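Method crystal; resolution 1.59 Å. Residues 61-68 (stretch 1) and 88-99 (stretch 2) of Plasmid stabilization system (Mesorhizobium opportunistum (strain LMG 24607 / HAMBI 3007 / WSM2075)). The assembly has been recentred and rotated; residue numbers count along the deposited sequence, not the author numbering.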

# COMPACT_ATOMS: atom_id res chain seq x y z
N GLN B 61 9.32 -7.62 35.06
CA GLN B 61 9.93 -8.57 34.13
C GLN B 61 10.65 -7.79 33.05
O GLN B 61 10.12 -7.57 31.96
N PRO B 62 11.88 -7.34 33.36
CA PRO B 62 12.58 -6.36 32.52
C PRO B 62 12.95 -6.85 31.12
O PRO B 62 13.25 -6.02 30.25
N ARG B 63 12.92 -8.16 30.89
CA ARG B 63 13.27 -8.68 29.57
C ARG B 63 12.05 -9.13 28.77
O ARG B 63 12.17 -9.94 27.85
N MET B 64 10.87 -8.59 29.07
CA MET B 64 9.70 -9.04 28.32
C MET B 64 9.64 -8.45 26.89
O MET B 64 8.99 -9.01 26.02
N GLY B 65 10.36 -7.36 26.63
CA GLY B 65 10.40 -6.79 25.30
C GLY B 65 11.33 -7.55 24.36
O GLY B 65 12.38 -8.04 24.77
N VAL B 66 10.94 -7.66 23.10
CA VAL B 66 11.75 -8.35 22.10
C VAL B 66 12.95 -7.51 21.71
O VAL B 66 12.82 -6.31 21.47
N ARG B 67 14.13 -8.13 21.62
CA ARG B 67 15.32 -7.40 21.20
C ARG B 67 15.19 -6.91 19.77
O ARG B 67 14.72 -7.64 18.89
N ARG B 68 15.61 -5.67 19.55
CA ARG B 68 15.63 -5.09 18.22
C ARG B 68 16.98 -4.43 17.96
O ARG B 68 17.08 -3.22 17.85
N GLU B 88 15.66 -0.13 27.05
CA GLU B 88 16.78 -1.05 27.25
C GLU B 88 16.87 -1.43 28.71
O GLU B 88 16.35 -0.72 29.57
N THR B 89 17.54 -2.54 28.99
CA THR B 89 17.93 -2.86 30.36
C THR B 89 19.39 -2.48 30.55
O THR B 89 20.18 -2.48 29.60
N VAL B 90 19.75 -2.14 31.78
CA VAL B 90 21.16 -2.00 32.13
C VAL B 90 21.43 -2.83 33.38
O VAL B 90 20.77 -2.63 34.39
N PRO B 91 22.38 -3.77 33.30
CA PRO B 91 23.20 -4.15 32.14
C PRO B 91 22.35 -4.70 30.99
O PRO B 91 21.23 -5.16 31.22
N ASP B 92 22.89 -4.63 29.78
CA ASP B 92 22.24 -5.19 28.60
C ASP B 92 22.60 -6.67 28.46
O ASP B 92 23.35 -7.05 27.56
N THR B 93 22.09 -7.49 29.36
CA THR B 93 22.40 -8.92 29.37
C THR B 93 21.13 -9.74 29.15
O THR B 93 20.03 -9.24 29.34
N ASP B 94 21.29 -11.00 28.76
CA ASP B 94 20.14 -11.87 28.53
C ASP B 94 19.71 -12.58 29.81
O ASP B 94 18.61 -13.12 29.89
N ASP B 95 20.60 -12.59 30.80
CA ASP B 95 20.29 -13.20 32.08
C ASP B 95 21.12 -12.53 33.17
O ASP B 95 22.17 -11.95 32.90
N GLY B 96 20.63 -12.61 34.40
CA GLY B 96 21.33 -12.00 35.51
C GLY B 96 20.59 -10.77 35.99
O GLY B 96 19.59 -10.37 35.39
N PRO B 97 21.09 -10.17 37.07
CA PRO B 97 20.45 -9.02 37.71
C PRO B 97 20.36 -7.81 36.78
O PRO B 97 21.32 -7.51 36.07
N VAL B 98 19.22 -7.14 36.80
CA VAL B 98 19.05 -5.90 36.06
C VAL B 98 18.96 -4.74 37.05
O VAL B 98 18.22 -4.82 38.03
N GLU B 99 19.73 -3.68 36.83
CA GLU B 99 19.72 -2.57 37.78
C GLU B 99 18.66 -1.53 37.41
O GLU B 99 17.97 -1.00 38.28

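Two arginines of the first stretch reach into a loop of the second, making a mainly polar contact of hydrogen bonds and salt bridges, with a small apolar patch beside it. Arg 63 points toward the loop; chi1 is m, and the t, t angles that follow extend the rest of the chain until the guanidinium meets backbone carbonyls and a threonine hydroxyl. Arg 63 NE donates to Thr 93 O (2.8 Å), while Arg 63 NH1 and NH2 share Gly 96 O at 3.1 and 2.9 Å; Arg 63 NH2 also donates to Thr 93 OG1 (3.0 Å), presented by a p rotamer. A planar group with several N-H donors suits such a loop, because acceptors lie around its edge. One face lies against the backbone of Asp 94 and Asp 95, the opposite face against Val 98 CG2, 3.4 Å from Arg 63 NH2. Gly 96 has phi/psi of 108/176, where a CB would jam against the preceding carbonyl.

Arg 67 leaves its backbone sideways, but its m, t, t chain brings the charge to two aspartates. Arg 67 NH1 forms a salt bridge with Asp 92 OD1 (2.8 Å), and Arg 67 NH2 another with Asp 94 OD1 (2.9 Å).

Pro 62, Thr 89 and Val 98 all point toward the opposing stretch. The compact, apolar ring of Pro 62 places CG 3.9 Å from Val 98 CG2.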

# COMPACT_ATOMS: atom_id res chain seq x y z
CB GLN B 61 8.88 -9.50 33.50
CG GLN B 61 8.28 -10.52 34.48
CD GLN B 61 9.29 -11.55 34.96
OE1 GLN B 61 10.37 -11.72 34.38
NE2 GLN B 61 8.95 -12.25 36.04
CB PRO B 62 13.86 -6.05 33.33
CG PRO B 62 13.97 -7.15 34.33
CD PRO B 62 12.57 -7.58 34.63
CB ARG B 63 14.27 -9.83 29.73
CG ARG B 63 15.57 -9.37 30.41
CD ARG B 63 16.62 -10.49 30.44
NE ARG B 63 17.90 -10.03 30.97
CZ ARG B 63 18.28 -10.13 32.25
NH1 ARG B 63 17.46 -10.67 33.15
NH2 ARG B 63 19.48 -9.70 32.62
CB MET B 64 8.40 -8.75 29.11
CG MET B 64 8.09 -7.32 29.43
SD MET B 64 6.70 -7.27 30.62
CE MET B 64 5.39 -8.00 29.63
CB VAL B 66 10.91 -8.68 20.85
CG1 VAL B 66 11.79 -9.12 19.70
CG2 VAL B 66 9.86 -9.74 21.18
CB ARG B 67 16.56 -8.28 21.32
CG ARG B 67 17.06 -8.50 22.74
CD ARG B 67 18.50 -9.00 22.68
NE ARG B 67 19.13 -9.16 23.99
CZ ARG B 67 19.69 -8.17 24.69
NH1 ARG B 67 19.65 -6.93 24.23
NH2 ARG B 67 20.25 -8.42 25.87
CB ARG B 68 14.49 -4.07 18.05
CG ARG B 68 13.09 -4.69 18.02
CD ARG B 68 12.93 -5.61 16.83
NE ARG B 68 13.22 -4.89 15.59
CZ ARG B 68 12.31 -4.26 14.86
NH1 ARG B 68 11.03 -4.28 15.21
NH2 ARG B 68 12.67 -3.62 13.76
CB GLU B 88 18.10 -0.42 26.79
CG GLU B 88 18.40 0.90 27.50
CD GLU B 88 19.76 1.49 27.17
OE1 GLU B 88 20.45 0.99 26.25
OE2 GLU B 88 20.13 2.48 27.83
CB THR B 89 17.76 -4.35 30.72
OG1 THR B 89 18.73 -5.14 30.03
CG2 THR B 89 16.35 -4.85 30.40
CB VAL B 90 21.56 -0.55 32.38
CG1 VAL B 90 23.05 -0.49 32.73
CG2 VAL B 90 21.27 0.31 31.15
CB PRO B 91 24.12 -5.25 32.68
CG PRO B 91 24.02 -5.16 34.18
CD PRO B 91 22.66 -4.62 34.47
CB ASP B 92 22.65 -4.41 27.35
CG ASP B 92 22.00 -4.95 26.09
OD1 ASP B 92 20.81 -5.29 26.15
OD2 ASP B 92 22.68 -5.05 25.05
CB THR B 93 23.04 -9.34 30.70
OG1 THR B 93 22.20 -8.89 31.77
CG2 THR B 93 24.42 -8.71 30.84
CB ASP B 94 20.45 -12.89 27.45
CG ASP B 94 20.48 -12.28 26.07
OD1 ASP B 94 19.80 -11.25 25.87
OD2 ASP B 94 21.16 -12.83 25.18
CB ASP B 95 20.56 -14.70 32.05
CG ASP B 95 21.97 -15.03 31.59
OD1 ASP B 95 22.13 -15.46 30.43
OD2 ASP B 95 22.91 -14.85 32.40
CB PRO B 97 21.37 -8.71 38.90
CG PRO B 97 22.16 -9.96 39.11
CD PRO B 97 22.33 -10.56 37.76
CB VAL B 98 17.77 -5.94 35.18
CG1 VAL B 98 17.50 -4.57 34.54
CG2 VAL B 98 17.90 -7.04 34.13
CB GLU B 99 21.10 -1.92 37.90
CG GLU B 99 21.08 -0.67 38.76
CD GLU B 99 22.26 -0.52 39.70
OE1 GLU B 99 23.02 -1.49 39.87
OE2 GLU B 99 22.42 0.59 40.27